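Local coordinates for ParB domain protein nuclease (Sulfolobus solfataricus, PDB 5K5D) that probably takes part in archaeal DNA segregation, as the ParB-N component of a pNOB8-like partition system, at residues 111-116 against 193-198; 118-123 against 178-183. The protein carries 4 engineered substitutions. All coordinates share one frame; numbering follows the deposited sequence.

Contact 1. Residues 111-116 against 193-198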
# COMPACT_ATOMS: atom_id res chain seq x y z
N GLU B 111 -5.50 -4.98 -2.16
CA GLU B 111 -5.80 -3.71 -1.52
C GLU B 111 -4.78 -3.43 -0.42
O GLU B 111 -4.44 -2.27 -0.17
CB GLU B 111 -7.22 -3.73 -0.95
CG GLU B 111 -8.30 -3.77 -2.00
CD GLU B 111 -9.65 -4.20 -1.45
OE1 GLU B 111 -10.68 -3.92 -2.11
OE2 GLU B 111 -9.68 -4.82 -0.37
N ARG B 112 -4.30 -4.48 0.23
CA ARG B 112 -3.30 -4.32 1.28
C ARG B 112 -1.92 -4.05 0.67
O ARG B 112 -1.12 -3.31 1.24
CB ARG B 112 -3.25 -5.54 2.20
CG ARG B 112 -2.68 -6.78 1.56
CD ARG B 112 -2.45 -7.86 2.60
NE ARG B 112 -3.67 -8.15 3.35
CZ ARG B 112 -3.74 -9.04 4.34
NH1 ARG B 112 -2.66 -9.72 4.70
NH2 ARG B 112 -4.89 -9.24 4.97
N LEU B 113 -1.66 -4.65 -0.48
CA LEU B 113 -0.43 -4.40 -1.22
C LEU B 113 -0.36 -2.94 -1.65
O LEU B 113 0.69 -2.31 -1.57
CB LEU B 113 -0.35 -5.32 -2.44
CG LEU B 113 0.36 -6.66 -2.26
CD1 LEU B 113 0.05 -7.61 -3.42
CD2 LEU B 113 1.85 -6.45 -2.10
N ALA B 114 -1.48 -2.41 -2.10
CA ALA B 114 -1.56 -1.02 -2.51
C ALA B 114 -1.33 -0.10 -1.32
O ALA B 114 -0.68 0.94 -1.44
CB ALA B 114 -2.91 -0.72 -3.17
N LEU B 115 -1.85 -0.50 -0.16
CA LEU B 115 -1.61 0.25 1.07
C LEU B 115 -0.14 0.12 1.46
O LEU B 115 0.50 1.10 1.84
CB LEU B 115 -2.50 -0.26 2.20
CG LEU B 115 -2.23 0.28 3.61
CD1 LEU B 115 -2.36 1.79 3.66
CD2 LEU B 115 -3.17 -0.37 4.61
N PHE B 116 0.38 -1.09 1.36
CA PHE B 116 1.76 -1.37 1.72
C PHE B 116 2.72 -0.47 0.96
O PHE B 116 3.60 0.16 1.55
CB PHE B 116 2.10 -2.84 1.45
CG PHE B 116 3.18 -3.38 2.32
CD1 PHE B 116 3.67 -2.63 3.39
CD2 PHE B 116 3.73 -4.63 2.09
CE1 PHE B 116 4.67 -3.12 4.20
CE2 PHE B 116 4.73 -5.13 2.90
CZ PHE B 116 5.21 -4.38 3.95
N ARG B 193 9.91 -9.44 -1.72
CA ARG B 193 11.05 -9.30 -2.62
C ARG B 193 10.55 -9.11 -4.05
O ARG B 193 11.10 -8.30 -4.80
CB ARG B 193 11.96 -10.52 -2.52
CG ARG B 193 13.26 -10.36 -3.28
CD ARG B 193 14.19 -11.53 -3.05
NE ARG B 193 15.33 -11.49 -3.95
CZ ARG B 193 15.32 -12.01 -5.17
NH1 ARG B 193 14.24 -12.62 -5.63
NH2 ARG B 193 16.40 -11.92 -5.94
N LYS B 194 9.52 -9.87 -4.40
CA LYS B 194 8.87 -9.73 -5.70
C LYS B 194 8.32 -8.32 -5.85
O LYS B 194 8.52 -7.67 -6.88
CB LYS B 194 7.72 -10.73 -5.84
CG LYS B 194 8.15 -12.14 -6.15
CD LYS B 194 6.97 -13.09 -6.09
CE LYS B 194 7.37 -14.52 -6.41
NZ LYS B 194 6.27 -15.48 -6.11
N MSE B 195 7.63 -7.85 -4.82
CA MSE B 195 7.02 -6.53 -4.87
C MSE B 195 8.09 -5.45 -4.96
O MSE B 195 7.95 -4.50 -5.73
CB MSE B 195 6.13 -6.29 -3.65
CG MSE B 195 5.13 -5.16 -3.86
SE MSE B 195 5.49 -3.56 -2.81
CE MSE B 195 4.77 -4.15 -1.11
N ALA B 196 9.16 -5.62 -4.20
CA ALA B 196 10.25 -4.64 -4.17
C ALA B 196 10.93 -4.52 -5.53
O ALA B 196 11.19 -3.41 -6.01
CB ALA B 196 11.26 -5.00 -3.10
N ILE B 197 11.20 -5.66 -6.16
CA ILE B 197 11.82 -5.67 -7.48
C ILE B 197 10.92 -5.03 -8.54
O ILE B 197 11.38 -4.26 -9.38
CB ILE B 197 12.18 -7.10 -7.92
CG1 ILE B 197 13.26 -7.67 -6.99
CG2 ILE B 197 12.67 -7.10 -9.37
CD1 ILE B 197 13.72 -9.05 -7.37
N LEU B 198 9.63 -5.34 -8.49
CA LEU B 198 8.69 -4.76 -9.42
C LEU B 198 8.55 -3.26 -9.16
O LEU B 198 8.51 -2.46 -10.10
CB LEU B 198 7.32 -5.43 -9.32
CG LEU B 198 7.23 -6.93 -9.62
CD1 LEU B 198 5.78 -7.39 -9.57
CD2 LEU B 198 7.86 -7.26 -10.96
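Met-195, a selenomethionine, reaches out from helix 189-201 and lays its methyl group against the ring of Phe-116 and the side chain of Leu-113. CE does most of the touching. Met-195 CE lies 3.4 Å from Phe-116 CD2 and meets the ring obliquely, near the side where the ring joins its own CB. Met-195 CE is also 3.8 Å from Leu-113 CD2. Nearer its own backbone, Met-195 CG lies 3.9 Å from Leu-113 CD2. The leucine and the selenomethionine run past each other in opposite directions.

The shape of Met-195 explains how one methyl can serve both partners. CG leaves anti to the backbone N (chi1 -161°). The chain then bends at chi2 and again at chi3 (-80°), which turns CE toward Phe-116. No hydrogen bond crosses between the segments. The contact is purely apolar, and all three residues are buried. Their backbones stay well apart, with 8.6 Å between the CA atoms of Leu-113 and Met-195, and long side chains span the distance.

This is plain helix-to-helix packing in the protein interior. Trp-98 of helix 90-99 stacks on the ring of Phe-116, and Leu-177 of helix 170-180 also touches that residue. Leu-187, in the loop before helix 189-201, packs on both Phe-116 and Leu-113. Helix 203-210 packs on both helices, through Val-209 on Leu-113 and through Leu-205 and Leu-206 on Leu-198, while Leu-198 also touches helix 218-230.

Contact 2. Residues 118-123 against 178-183; sequences KIADRI and KELDKE
Leu-180 points its side chain at helix 109-128 and touches Ile-119 and Ala-120 with one methyl, CD1. The closer touch is to Ile-119, where Leu-180 CD1 lies 3.7 Å from Ile-119 CG2. The two side chains cross at a slant. Ile-119 offers its short branch here: CG2 stands anti to the backbone N, while CG1 (chi1 -63°) lies beside that N and carries the isoleucine's own CD1 away from Leu-180. Ala-120 is met more lightly. Ala-120 CA is 4.3 Å from Leu-180 CD1, and Ala-120 CB is 4.5 Å from Leu-180 CD1. The small alanine lies where the backbones come nearest, with 8.1 Å between the CA atoms of Ala-120 and Leu-180.

The contact joins the middle of the long helix 109-128 to the C-terminal end of helix 170-180. It belongs to the largely helical part of the chain that follows the mixed four-stranded sheet of the ParB-like N-terminal region. In the turn between helices 170-180 and 189-201, Asp-181 OD1 accepts a hydrogen bond from the N of Ala-186 and OD2 one from the N of Leu-187; OD2 also forms a salt bridge with Lys-192, which ties the turn to the start of helix 189-201. The backbone O of Leu-180 accepts a hydrogen bond from Trp-98 NE1.

Packing is looser toward Ile-123. Its side chain points at the other segment, but Ile-123 CG1 stays 4.7 Å from Leu-180 CD1, and the isoleucine rests instead on Ile-176, Asp-91 and Glu-95. Glu-179 also stays back, with 5.4 Å between Glu-179 OE1 and Ile-123 CG2. It is exposed and marks the solvent side.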
# COMPACT_ATOMS: atom_id res chain seq x y z
N LYS B 118 1.94 2.37 -0.59
CA LYS B 118 1.67 3.76 -0.22
C LYS B 118 2.43 4.11 1.05
O LYS B 118 2.99 5.19 1.17
CB LYS B 118 0.18 4.00 0.01
CG LYS B 118 -0.62 4.18 -1.26
CD LYS B 118 -2.07 4.47 -0.92
CE LYS B 118 -2.96 4.35 -2.14
NZ LYS B 118 -4.39 4.57 -1.79
N ILE B 119 2.46 3.16 1.98
CA ILE B 119 3.18 3.34 3.23
C ILE B 119 4.69 3.36 2.99
O ILE B 119 5.36 4.32 3.37
CB ILE B 119 2.80 2.25 4.26
CG1 ILE B 119 1.32 2.36 4.63
CG2 ILE B 119 3.66 2.37 5.50
CD1 ILE B 119 0.94 3.67 5.30
N ALA B 120 5.22 2.32 2.36
CA ALA B 120 6.67 2.19 2.17
C ALA B 120 7.27 3.38 1.42
O ALA B 120 8.37 3.83 1.73
CB ALA B 120 7.01 0.88 1.48
N ASP B 121 6.53 3.88 0.43
CA ASP B 121 6.91 5.07 -0.32
C ASP B 121 7.01 6.30 0.58
O ASP B 121 7.90 7.13 0.40
CB ASP B 121 5.89 5.35 -1.43
CG ASP B 121 6.07 4.45 -2.64
OD1 ASP B 121 6.77 3.42 -2.54
OD2 ASP B 121 5.51 4.78 -3.71
N ARG B 122 6.10 6.42 1.54
CA ARG B 122 6.11 7.55 2.47
C ARG B 122 7.33 7.46 3.37
O ARG B 122 8.06 8.43 3.55
CB ARG B 122 4.86 7.58 3.35
CG ARG B 122 3.53 7.59 2.61
CD ARG B 122 3.44 8.73 1.61
NE ARG B 122 2.05 9.13 1.38
CZ ARG B 122 1.21 8.51 0.56
NH1 ARG B 122 1.61 7.43 -0.12
NH2 ARG B 122 -0.03 8.95 0.42
N ILE B 123 7.55 6.27 3.93
CA ILE B 123 8.66 6.04 4.84
C ILE B 123 10.00 6.29 4.14
O ILE B 123 10.96 6.74 4.76
CB ILE B 123 8.64 4.61 5.41
CG1 ILE B 123 7.41 4.40 6.29
CG2 ILE B 123 9.91 4.32 6.19
CD1 ILE B 123 7.38 5.27 7.51
N LYS B 178 10.44 -5.16 5.09
CA LYS B 178 10.68 -6.10 6.18
C LYS B 178 10.46 -5.44 7.53
O LYS B 178 9.80 -6.00 8.41
CB LYS B 178 12.08 -6.72 6.09
CG LYS B 178 12.22 -7.77 5.00
CD LYS B 178 13.54 -8.51 5.10
CE LYS B 178 14.73 -7.56 4.96
NZ LYS B 178 16.04 -8.27 4.94
N GLU B 179 10.99 -4.23 7.69
CA GLU B 179 10.82 -3.48 8.94
C GLU B 179 9.35 -3.31 9.30
O GLU B 179 8.99 -3.37 10.48
CB GLU B 179 11.48 -2.10 8.82
CG GLU B 179 12.99 -2.16 8.65
CD GLU B 179 13.58 -0.81 8.31
OE1 GLU B 179 12.80 0.11 7.95
OE2 GLU B 179 14.82 -0.66 8.39
N LEU B 180 8.51 -3.11 8.29
CA LEU B 180 7.08 -2.88 8.49
C LEU B 180 6.29 -4.16 8.71
O LEU B 180 5.12 -4.12 9.10
CB LEU B 180 6.51 -2.13 7.29
CG LEU B 180 6.86 -0.65 7.16
CD1 LEU B 180 6.40 -0.12 5.81
CD2 LEU B 180 6.23 0.13 8.31
N ASP B 181 6.92 -5.30 8.44
CA ASP B 181 6.24 -6.58 8.51
C ASP B 181 7.26 -7.69 8.76
O ASP B 181 7.45 -8.58 7.93
CB ASP B 181 5.48 -6.85 7.21
CG ASP B 181 4.71 -8.15 7.23
OD1 ASP B 181 4.11 -8.48 8.28
OD2 ASP B 181 4.70 -8.85 6.20
N LYS B 182 7.92 -7.64 9.91
CA LYS B 182 8.99 -8.58 10.22
C LYS B 182 8.47 -10.01 10.41
O LYS B 182 9.07 -10.97 9.93
CB LYS B 182 9.76 -8.13 11.46
CG LYS B 182 10.33 -6.73 11.34
CD LYS B 182 11.14 -6.33 12.57
CE LYS B 182 11.65 -4.90 12.43
NZ LYS B 182 12.49 -4.49 13.59
N GLU B 183 7.34 -10.13 11.11
CA GLU B 183 6.77 -11.44 11.41
C GLU B 183 5.98 -12.00 10.22
O GLU B 183 5.25 -12.99 10.36
CB GLU B 183 5.89 -11.36 12.66
CG GLU B 183 6.67 -11.04 13.92
CD GLU B 183 5.78 -10.56 15.06
OE1 GLU B 183 4.79 -9.85 14.78
OE2 GLU B 183 6.08 -10.89 16.23

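From the N terminus, the chain first builds the mixed sheet with its helices and then enters helix 109-128. This helix supplies the first segment of both contacts, 111-116 and then 118-123. The chain runs on through a small two-stranded sheet into helix 170-180, whose end returns to 118-123 and closes the inner loop, contact 2. Helix 189-201 follows and returns to 111-116, closing the outer loop, contact 1. Contact 2 is therefore nested within contact 1, and the two do not cross. Their centres are about 10 Å apart. They meet directly where Phe-116 CE1 lies 3.7 Å from Leu-180 CB. Together they hold two successive helices against one long helix.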